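Local coordinates for protein uracil-DNA glycosylase (Nitratifractor salsuginis, PDB 5X3G) that belongs to the uracil-DNA glycosylase family of alpha/beta proteins built round a four-stranded parallel sheet, at residues Tyr52-Ser64 / Asp79-Ala91. Residues are numbered along the deposited sequence; the frame is centred on the assembly and turned at random.
Sequences YIPPRDRLLAAFS and DPYPRPESAIGYA
Van der Waals packing begins with Ile53, whose CD1 pushes into the bend of 81-87, 4.0 Å from Ala87 CB and 3.2 Å from the carbonyl oxygen Tyr81 O. Its chi1 of 59° sets CG1 between the backbone N and the carbonyl carbon, while the extended chi2 carries CD1 onward to the Arg83 carbonyl. Pro54, which follows a cis peptide bond, lays CD against Pro80 CG (3.6 Å), the two rings crossing at about a right angle, and rests CB on Ala87 O.

Both segments are loops flanking strand 73-77, an inner strand of the four-stranded parallel sheet of the uracil-DNA glycosylase fold: 52-64 precedes it and 79-91 follows. The latter begins with Asp79-Pro80-Tyr81, the Asp-Pro-Tyr sequence characteristic of uracil-DNA glycosylases.

At the other end the Tyr90 ring takes Ala61 CB over one face in a CH-pi contact, 4.2 Å from its centroid; Ala62 CA approaches the ring obliquely.

Gly89, with no side chain, brings its CA to 3.2 Å from Arg58 O in a CA-H...O contact. A water donates to Gly89 O (2.7 Å) and Leu59 O, bridging the loops. Within 52-64, Ala61 O accepts from both Ser64 N and Ser64 OG, the latter at 2.6 Å.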
loop_
_atom_site.group_PDB
_atom_site.type_symbol
_atom_site.label_atom_id
_atom_site.label_comp_id
_atom_site.label_asym_id
_atom_site.label_seq_id
_atom_site.Cartn_x
_atom_site.Cartn_y
_atom_site.Cartn_z
ATOM N N TYR A 52 -3.457 -18.516 4.408
ATOM C CA TYR A 52 -2.737 -17.267 4.217
ATOM C C TYR A 52 -3.724 -16.111 4.206
ATOM O O TYR A 52 -4.920 -16.289 3.974
ATOM C CB TYR A 52 -1.906 -17.277 2.924
ATOM C CG TYR A 52 -2.716 -17.322 1.642
ATOM C CD1 TYR A 52 -3.274 -16.167 1.106
ATOM C CD2 TYR A 52 -2.900 -18.515 0.955
ATOM C CE1 TYR A 52 -4.007 -16.201 -0.063
ATOM C CE2 TYR A 52 -3.630 -18.558 -0.222
ATOM C CZ TYR A 52 -4.181 -17.396 -0.725
ATOM O OH TYR A 52 -4.908 -17.426 -1.891
ATOM N N ILE A 53 -3.196 -14.917 4.450
ATOM C CA ILE A 53 -3.972 -13.686 4.370
ATOM C C ILE A 53 -3.220 -12.693 3.489
ATOM O O ILE A 53 -1.990 -12.731 3.434
ATOM C CB ILE A 53 -4.245 -13.097 5.768
ATOM C CG1 ILE A 53 -2.933 -12.794 6.489
ATOM C CG2 ILE A 53 -5.113 -14.038 6.589
ATOM C CD1 ILE A 53 -3.115 -12.045 7.786
ATOM N N PRO A 54 -3.947 -11.813 2.774
ATOM C CA PRO A 54 -5.407 -11.697 2.703
ATOM C C PRO A 54 -6.010 -12.838 1.894
ATOM O O PRO A 54 -5.251 -13.572 1.266
ATOM C CB PRO A 54 -5.611 -10.353 2.001
ATOM C CG PRO A 54 -4.435 -10.235 1.113
ATOM C CD PRO A 54 -3.288 -10.849 1.874
ATOM N N PRO A 55 -7.335 -12.991 1.905
ATOM C CA PRO A 55 -7.950 -14.051 1.100
ATOM C C PRO A 55 -7.592 -13.919 -0.374
ATOM O O PRO A 55 -7.172 -12.863 -0.851
ATOM C CB PRO A 55 -9.456 -13.859 1.332
ATOM C CG PRO A 55 -9.597 -12.493 1.932
ATOM C CD PRO A 55 -8.338 -12.269 2.705
ATOM N N ARG A 56 -7.770 -15.029 -1.096
ATOM C CA ARG A 56 -7.374 -15.101 -2.499
ATOM C C ARG A 56 -8.022 -13.998 -3.330
ATOM O O ARG A 56 -7.390 -13.446 -4.238
ATOM C CB ARG A 56 -7.728 -16.480 -3.060
ATOM C CG ARG A 56 -7.559 -16.618 -4.557
ATOM C CD ARG A 56 -7.408 -18.073 -4.968
ATOM N NE ARG A 56 -7.636 -18.252 -6.398
ATOM C CZ ARG A 56 -8.832 -18.447 -6.943
ATOM N NH1 ARG A 56 -9.911 -18.496 -6.174
ATOM N NH2 ARG A 56 -8.949 -18.598 -8.255
ATOM N N ASP A 57 -9.275 -13.651 -3.029
ATOM C CA ASP A 57 -9.968 -12.619 -3.795
ATOM C C ASP A 57 -9.490 -11.207 -3.473
ATOM O O ASP A 57 -10.064 -10.247 -4.000
ATOM C CB ASP A 57 -11.478 -12.718 -3.562
ATOM C CG ASP A 57 -11.871 -12.414 -2.131
ATOM O OD1 ASP A 57 -10.986 -12.434 -1.250
ATOM O OD2 ASP A 57 -13.066 -12.153 -1.886
ATOM N N ARG A 58 -8.468 -11.056 -2.628
ATOM C CA ARG A 58 -7.925 -9.752 -2.272
ATOM C C ARG A 58 -6.432 -9.627 -2.529
ATOM O O ARG A 58 -5.873 -8.547 -2.302
ATOM C CB ARG A 58 -8.196 -9.442 -0.795
ATOM C CG ARG A 58 -9.370 -8.526 -0.542
ATOM C CD ARG A 58 -10.256 -9.108 0.534
ATOM N NE ARG A 58 -11.268 -8.162 0.984
ATOM C CZ ARG A 58 -12.412 -8.515 1.559
ATOM N NH1 ARG A 58 -12.697 -9.798 1.736
ATOM N NH2 ARG A 58 -13.273 -7.585 1.947
ATOM N N LEU A 59 -5.771 -10.696 -2.987
ATOM C CA LEU A 59 -4.320 -10.674 -3.152
ATOM C C LEU A 59 -3.869 -9.510 -4.026
ATOM O O LEU A 59 -2.791 -8.941 -3.810
ATOM C CB LEU A 59 -3.847 -12.001 -3.748
ATOM C CG LEU A 59 -3.911 -13.221 -2.830
ATOM C CD1 LEU A 59 -3.617 -14.500 -3.603
ATOM C CD2 LEU A 59 -2.944 -13.064 -1.664
ATOM N N LEU A 60 -4.689 -9.134 -5.010
ATOM C CA LEU A 60 -4.348 -8.113 -5.992
ATOM C C LEU A 60 -5.252 -6.888 -5.887
ATOM O O LEU A 60 -5.465 -6.184 -6.877
ATOM C CB LEU A 60 -4.422 -8.695 -7.399
ATOM C CG LEU A 60 -3.597 -9.952 -7.668
ATOM C CD1 LEU A 60 -4.074 -10.622 -8.942
ATOM C CD2 LEU A 60 -2.121 -9.606 -7.766
ATOM N N ALA A 61 -5.788 -6.624 -4.691
ATOM C CA ALA A 61 -6.724 -5.516 -4.523
ATOM C C ALA A 61 -6.099 -4.175 -4.891
ATOM O O ALA A 61 -6.816 -3.238 -5.269
ATOM C CB ALA A 61 -7.241 -5.476 -3.086
ATOM N N ALA A 62 -4.772 -4.063 -4.791
ATOM C CA ALA A 62 -4.097 -2.829 -5.172
ATOM C C ALA A 62 -4.212 -2.536 -6.665
ATOM O O ALA A 62 -4.024 -1.385 -7.077
ATOM C CB ALA A 62 -2.627 -2.892 -4.764
ATOM N N PHE A 63 -4.520 -3.544 -7.480
ATOM C CA PHE A 63 -4.668 -3.386 -8.921
ATOM C C PHE A 63 -6.124 -3.315 -9.366
ATOM O O PHE A 63 -6.388 -3.262 -10.572
ATOM C CB PHE A 63 -3.976 -4.545 -9.656
ATOM C CG PHE A 63 -2.520 -4.721 -9.301
ATOM C CD1 PHE A 63 -1.525 -4.193 -10.110
ATOM C CD2 PHE A 63 -2.145 -5.435 -8.173
ATOM C CE1 PHE A 63 -0.184 -4.361 -9.793
ATOM C CE2 PHE A 63 -0.808 -5.605 -7.850
ATOM C CZ PHE A 63 0.171 -5.069 -8.661
ATOM N N SER A 64 -7.073 -3.311 -8.429
ATOM C CA SER A 64 -8.481 -3.484 -8.766
ATOM C C SER A 64 -9.167 -2.199 -9.211
ATOM O O SER A 64 -10.337 -2.249 -9.606
ATOM C CB SER A 64 -9.234 -4.075 -7.571
ATOM O OG SER A 64 -9.173 -3.213 -6.449
ATOM N N ASP A 79 4.833 -6.826 3.710
ATOM C CA ASP A 79 3.913 -7.928 3.476
ATOM C C ASP A 79 2.638 -7.637 4.254
ATOM O O ASP A 79 2.611 -6.711 5.079
ATOM C CB ASP A 79 4.544 -9.274 3.888
ATOM C CG ASP A 79 4.763 -9.388 5.385
ATOM O OD1 ASP A 79 4.972 -8.347 6.041
ATOM O OD2 ASP A 79 4.742 -10.526 5.899
ATOM N N PRO A 80 1.554 -8.378 3.998
ATOM C CA PRO A 80 0.278 -8.064 4.655
ATOM C C PRO A 80 0.395 -8.012 6.173
ATOM O O PRO A 80 1.277 -8.629 6.776
ATOM C CB PRO A 80 -0.638 -9.206 4.208
ATOM C CG PRO A 80 -0.103 -9.601 2.891
ATOM C CD PRO A 80 1.385 -9.432 2.978
ATOM N N TYR A 81 -0.513 -7.256 6.785
ATOM C CA TYR A 81 -0.552 -7.156 8.233
ATOM C C TYR A 81 -0.834 -8.530 8.844
ATOM O O TYR A 81 -1.605 -9.317 8.289
ATOM C CB TYR A 81 -1.622 -6.157 8.666
ATOM C CG TYR A 81 -1.256 -4.703 8.440
ATOM C CD1 TYR A 81 -0.187 -4.124 9.111
ATOM C CD2 TYR A 81 -1.992 -3.907 7.570
ATOM C CE1 TYR A 81 0.146 -2.795 8.916
ATOM C CE2 TYR A 81 -1.664 -2.575 7.369
ATOM C CZ TYR A 81 -0.597 -2.025 8.044
ATOM O OH TYR A 81 -0.266 -0.704 7.849
ATOM N N PRO A 82 -0.230 -8.841 10.000
ATOM C CA PRO A 82 -0.345 -10.197 10.564
ATOM C C PRO A 82 -1.735 -10.546 11.081
ATOM O O PRO A 82 -1.898 -11.519 11.824
ATOM C CB PRO A 82 0.675 -10.182 11.714
ATOM C CG PRO A 82 1.563 -8.988 11.450
ATOM C CD PRO A 82 0.682 -7.989 10.781
ATOM N N ARG A 83 -2.740 -9.780 10.683
ATOM C CA ARG A 83 -4.071 -9.892 11.260
ATOM C C ARG A 83 -5.087 -10.146 10.154
ATOM O O ARG A 83 -5.078 -9.444 9.136
ATOM C CB ARG A 83 -4.387 -8.615 12.037
ATOM C CG ARG A 83 -3.490 -8.433 13.252
ATOM C CD ARG A 83 -3.784 -7.145 13.990
ATOM N NE ARG A 83 -3.505 -6.002 13.127
ATOM C CZ ARG A 83 -2.296 -5.479 12.947
ATOM N NH1 ARG A 83 -1.245 -5.996 13.572
ATOM N NH2 ARG A 83 -2.134 -4.443 12.136
ATOM N N PRO A 84 -5.960 -11.147 10.305
ATOM C CA PRO A 84 -6.933 -11.435 9.235
ATOM C C PRO A 84 -7.817 -10.253 8.879
ATOM O O PRO A 84 -8.043 -9.993 7.692
ATOM C CB PRO A 84 -7.744 -12.604 9.811
ATOM C CG PRO A 84 -6.853 -13.226 10.831
ATOM C CD PRO A 84 -6.055 -12.105 11.420
ATOM N N GLU A 85 -8.316 -9.519 9.873
ATOM C CA GLU A 85 -9.168 -8.373 9.592
ATOM C C GLU A 85 -8.377 -7.149 9.139
ATOM O O GLU A 85 -8.972 -6.208 8.603
ATOM C CB GLU A 85 -10.012 -8.027 10.824
ATOM C CG GLU A 85 -9.231 -7.502 12.021
ATOM C CD GLU A 85 -8.561 -8.587 12.851
ATOM O OE1 GLU A 85 -8.601 -9.769 12.449
ATOM O OE2 GLU A 85 -7.995 -8.253 13.915
ATOM N N SER A 86 -7.054 -7.146 9.327
ATOM C CA SER A 86 -6.219 -6.022 8.914
ATOM C C SER A 86 -5.711 -6.137 7.484
ATOM O O SER A 86 -5.566 -5.114 6.806
ATOM C CB SER A 86 -5.011 -5.883 9.843
ATOM O OG SER A 86 -5.317 -5.111 10.987
ATOM N N ALA A 87 -5.413 -7.347 7.017
ATOM C CA ALA A 87 -4.836 -7.553 5.694
ATOM C C ALA A 87 -5.947 -7.581 4.653
ATOM O O ALA A 87 -6.796 -8.478 4.670
ATOM C CB ALA A 87 -4.028 -8.849 5.650
ATOM N N ILE A 88 -5.938 -6.602 3.745
ATOM C CA ILE A 88 -7.012 -6.473 2.766
ATOM C C ILE A 88 -6.451 -6.215 1.373
ATOM O O ILE A 88 -7.160 -5.713 0.495
ATOM C CB ILE A 88 -7.997 -5.358 3.165
ATOM C CG1 ILE A 88 -7.284 -4.007 3.245
ATOM C CG2 ILE A 88 -8.686 -5.687 4.485
ATOM C CD1 ILE A 88 -8.233 -2.839 3.406
ATOM N N GLY A 89 -5.182 -6.552 1.156
ATOM C CA GLY A 89 -4.605 -6.490 -0.173
ATOM C C GLY A 89 -3.989 -5.166 -0.565
ATOM O O GLY A 89 -3.681 -4.969 -1.747
ATOM N N TYR A 90 -3.804 -4.253 0.385
ATOM C CA TYR A 90 -3.169 -2.966 0.143
ATOM C C TYR A 90 -2.000 -2.788 1.095
ATOM O O TYR A 90 -2.092 -3.138 2.275
ATOM C CB TYR A 90 -4.141 -1.796 0.349
ATOM C CG TYR A 90 -5.331 -1.779 -0.575
ATOM C CD1 TYR A 90 -5.232 -1.251 -1.854
ATOM C CD2 TYR A 90 -6.562 -2.264 -0.159
ATOM C CE1 TYR A 90 -6.323 -1.220 -2.701
ATOM C CE2 TYR A 90 -7.662 -2.240 -0.998
ATOM C CZ TYR A 90 -7.535 -1.716 -2.269
ATOM O OH TYR A 90 -8.627 -1.686 -3.106
ATOM N N ALA A 91 -0.908 -2.237 0.581
ATOM C CA ALA A 91 0.129 -1.732 1.463
ATOM C C ALA A 91 -0.427 -0.592 2.307
ATOM O O ALA A 91 -1.297 0.167 1.868
ATOM C CB ALA A 91 1.337 -1.254 0.654
HETATM O O HOH W 1 -2.077 -5.961 -3.706
#